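Local coordinates for protein salivary nitrophorin (PDB 2IMQ) that carries nitric oxide on a heme in bed bug saliva and delivers it to the victim during feeding, causing vasodilation, at residues A[253-263]-A[273-282]. Residues are numbered along the deposited sequence; the frame is centred on the assembly and turned at random.
Sequences KTIQPLSYNSL and PVLAKFRVTL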
# COMPACT_ATOMS: atom_id res chain seq x y z
N LYS A 253 12.56 12.00 -11.41
CA LYS A 253 11.46 11.67 -12.32
C LYS A 253 10.14 12.17 -11.76
O LYS A 253 9.93 12.24 -10.53
CB LYS A 253 11.36 10.19 -12.53
CG LYS A 253 12.58 9.47 -13.03
CD LYS A 253 13.02 10.01 -14.36
CE LYS A 253 14.04 9.13 -14.98
NZ LYS A 253 14.64 9.83 -16.17
N THR A 254 9.26 12.59 -12.66
CA THR A 254 7.96 13.04 -12.28
C THR A 254 7.02 11.86 -12.00
O THR A 254 6.91 10.97 -12.83
CB THR A 254 7.37 13.93 -13.39
OG1 THR A 254 8.23 15.03 -13.59
CG2 THR A 254 6.00 14.52 -12.98
N ILE A 255 6.36 11.89 -10.83
CA ILE A 255 5.30 10.94 -10.47
C ILE A 255 4.11 11.80 -10.14
O ILE A 255 4.16 12.61 -9.23
CB ILE A 255 5.70 10.05 -9.26
CG1 ILE A 255 6.94 9.22 -9.57
CG2 ILE A 255 4.53 9.17 -8.83
CD1 ILE A 255 7.60 8.53 -8.37
N GLN A 256 3.05 11.64 -10.93
CA GLN A 256 1.86 12.41 -10.79
C GLN A 256 0.70 11.54 -10.32
O GLN A 256 0.20 10.70 -11.07
CB GLN A 256 1.49 13.04 -12.13
CG GLN A 256 0.22 13.87 -12.02
CD GLN A 256 0.32 14.93 -10.95
OE1 GLN A 256 -0.51 14.97 -10.01
NE2 GLN A 256 1.34 15.78 -11.04
N PRO A 257 0.23 11.73 -9.07
CA PRO A 257 -0.98 11.06 -8.69
C PRO A 257 -2.16 11.56 -9.54
O PRO A 257 -2.34 12.75 -9.75
CB PRO A 257 -1.19 11.45 -7.22
CG PRO A 257 0.01 12.13 -6.84
CD PRO A 257 0.80 12.53 -7.97
N LEU A 258 -2.97 10.63 -10.01
CA LEU A 258 -4.21 10.91 -10.71
C LEU A 258 -5.41 10.88 -9.83
O LEU A 258 -6.33 11.70 -9.98
CB LEU A 258 -4.38 9.90 -11.87
CG LEU A 258 -3.15 9.75 -12.77
CD1 LEU A 258 -3.29 8.63 -13.77
CD2 LEU A 258 -2.82 11.10 -13.44
N SER A 259 -5.41 9.94 -8.89
CA SER A 259 -6.48 9.84 -7.92
C SER A 259 -5.98 9.03 -6.73
O SER A 259 -5.01 8.26 -6.85
CB SER A 259 -7.72 9.23 -8.51
OG SER A 259 -7.52 7.90 -8.86
N TYR A 260 -6.65 9.20 -5.62
CA TYR A 260 -6.32 8.57 -4.34
C TYR A 260 -7.61 8.51 -3.58
O TYR A 260 -8.18 9.54 -3.27
CB TYR A 260 -5.27 9.42 -3.63
CG TYR A 260 -4.67 8.88 -2.37
CD1 TYR A 260 -4.34 7.51 -2.22
CD2 TYR A 260 -4.34 9.73 -1.33
CE1 TYR A 260 -3.70 7.05 -1.09
CE2 TYR A 260 -3.68 9.26 -0.19
CZ TYR A 260 -3.37 7.92 -0.07
OH TYR A 260 -2.77 7.49 1.07
N ASN A 261 -8.13 7.33 -3.37
CA ASN A 261 -9.41 7.16 -2.75
C ASN A 261 -9.51 5.89 -1.95
O ASN A 261 -8.99 4.86 -2.36
CB ASN A 261 -10.51 7.03 -3.84
CG ASN A 261 -10.65 8.23 -4.74
OD1 ASN A 261 -11.40 9.15 -4.44
ND2 ASN A 261 -10.00 8.21 -5.87
N SER A 262 -10.25 5.93 -0.85
CA SER A 262 -10.71 4.74 -0.21
C SER A 262 -11.85 4.15 -1.05
O SER A 262 -12.58 4.86 -1.72
CB SER A 262 -11.21 5.02 1.19
OG SER A 262 -12.24 5.99 1.15
N LEU A 263 -11.97 2.84 -0.96
CA LEU A 263 -13.02 2.11 -1.66
C LEU A 263 -14.05 1.65 -0.67
O LEU A 263 -14.01 0.57 -0.07
CB LEU A 263 -12.42 0.95 -2.40
CG LEU A 263 -11.31 1.28 -3.37
CD1 LEU A 263 -10.82 -0.01 -4.01
CD2 LEU A 263 -11.72 2.30 -4.41
N PRO A 273 -10.14 -0.46 1.91
CA PRO A 273 -8.98 -0.44 1.00
C PRO A 273 -8.76 0.92 0.41
O PRO A 273 -9.71 1.70 0.24
CB PRO A 273 -9.33 -1.47 -0.08
CG PRO A 273 -10.67 -1.91 0.17
CD PRO A 273 -11.20 -1.32 1.40
N VAL A 274 -7.51 1.20 0.06
CA VAL A 274 -7.13 2.45 -0.51
C VAL A 274 -6.46 2.23 -1.84
O VAL A 274 -5.47 1.50 -1.93
CB VAL A 274 -6.26 3.26 0.47
CG1 VAL A 274 -5.69 4.49 -0.18
CG2 VAL A 274 -7.05 3.72 1.66
N LEU A 275 -6.99 2.88 -2.88
CA LEU A 275 -6.54 2.75 -4.23
C LEU A 275 -5.92 4.04 -4.73
O LEU A 275 -6.55 5.11 -4.65
CB LEU A 275 -7.77 2.42 -5.10
CG LEU A 275 -7.58 2.38 -6.60
CD1 LEU A 275 -6.56 1.28 -7.03
CD2 LEU A 275 -8.88 2.15 -7.26
N ALA A 276 -4.70 3.96 -5.23
CA ALA A 276 -4.03 5.10 -5.79
C ALA A 276 -3.71 4.80 -7.24
O ALA A 276 -3.41 3.67 -7.59
CB ALA A 276 -2.75 5.50 -5.03
N LYS A 277 -3.75 5.83 -8.03
CA LYS A 277 -3.47 5.76 -9.45
C LYS A 277 -2.48 6.85 -9.75
O LYS A 277 -2.67 8.00 -9.35
CB LYS A 277 -4.73 5.92 -10.33
CG LYS A 277 -5.85 4.97 -10.00
CD LYS A 277 -7.08 5.20 -10.88
CE LYS A 277 -8.23 4.34 -10.44
NZ LYS A 277 -9.39 4.54 -11.39
N PHE A 278 -1.41 6.49 -10.46
CA PHE A 278 -0.33 7.43 -10.79
C PHE A 278 0.01 7.36 -12.25
O PHE A 278 -0.12 6.30 -12.86
CB PHE A 278 0.94 7.04 -10.04
CG PHE A 278 0.78 6.95 -8.56
CD1 PHE A 278 0.43 5.75 -7.97
CD2 PHE A 278 1.06 8.04 -7.76
CE1 PHE A 278 0.31 5.66 -6.58
CE2 PHE A 278 0.97 7.90 -6.33
CZ PHE A 278 0.55 6.72 -5.80
N ARG A 279 0.55 8.45 -12.74
CA ARG A 279 1.20 8.48 -14.04
C ARG A 279 2.66 8.88 -13.81
O ARG A 279 2.92 9.90 -13.18
CB ARG A 279 0.52 9.46 -14.93
CG ARG A 279 1.10 9.64 -16.31
CD ARG A 279 0.33 10.72 -17.09
NE ARG A 279 -1.08 10.37 -17.21
CZ ARG A 279 -2.09 11.23 -17.12
NH1 ARG A 279 -1.88 12.52 -16.88
NH2 ARG A 279 -3.34 10.78 -17.25
N VAL A 280 3.59 8.03 -14.24
CA VAL A 280 5.01 8.33 -14.13
C VAL A 280 5.60 8.68 -15.48
O VAL A 280 5.17 8.14 -16.50
CB VAL A 280 5.78 7.16 -13.45
CG1 VAL A 280 5.11 6.76 -12.15
CG2 VAL A 280 5.95 5.99 -14.32
N THR A 281 6.55 9.62 -15.47
CA THR A 281 7.19 10.10 -16.72
C THR A 281 8.59 9.55 -16.74
O THR A 281 9.41 9.82 -15.87
CB THR A 281 7.17 11.63 -16.75
OG1 THR A 281 5.81 12.07 -16.71
CG2 THR A 281 7.75 12.18 -18.06
N LEU A 282 8.89 8.71 -17.72
CA LEU A 282 10.19 8.05 -17.79
C LEU A 282 11.34 8.99 -18.16
O LEU A 282 12.50 8.74 -17.82
CB LEU A 282 10.16 6.95 -18.84
CG LEU A 282 9.43 5.67 -18.45
CD1 LEU A 282 8.00 5.92 -18.12
CD2 LEU A 282 9.52 4.59 -19.56
OXT LEU A 282 11.12 10.01 -18.81
O HOH W 1 10.17 12.42 -15.34
O HOH W 2 -8.10 6.11 -6.82
O HOH W 3 -9.88 7.32 -10.41
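L258 and R279, both exposed, meet across two antiparallel strands. CD2 of L258 sits over the centre of one guanidinium face, 3.8 Å from R279 CZ. The R279 chain starts extended and bends at chi3 (-59°), which turns that face toward L258. The two side chains cross at about a right angle. A classic beta bulge sets L258 and S259 both opposite K277, consistent with L258 leaning toward the partner strand. The L258 N to K277 O bond is short, 2.7 Å, while S259 N reaches the same oxygen only weakly, at 3.4 Å. K277 runs its extended chain past S259, with CD 3.4 Å from S259 OG, and its NZ forms a salt bridge with E35.

Beside the connecting loop, the L263 side chain crosses L275 obliquely. Both its methyls, CD1 and CD2, lie 4.0 Å from L275 CB, and CD2 also meets L275 CD2. L263 N bonds to P273 O at 2.8 Å. On the other face the Y260 ring leans on V274, CE1 to CG1 3.4 Å, and I255, Y260 and V274 touch strand 243-248 of the second sheet. The pair is a bulged beta hairpin at the edge of one sheet of the DNase I-like beta-sandwich, with 255-262 outermost and 274-281 bonded to strand 6-17.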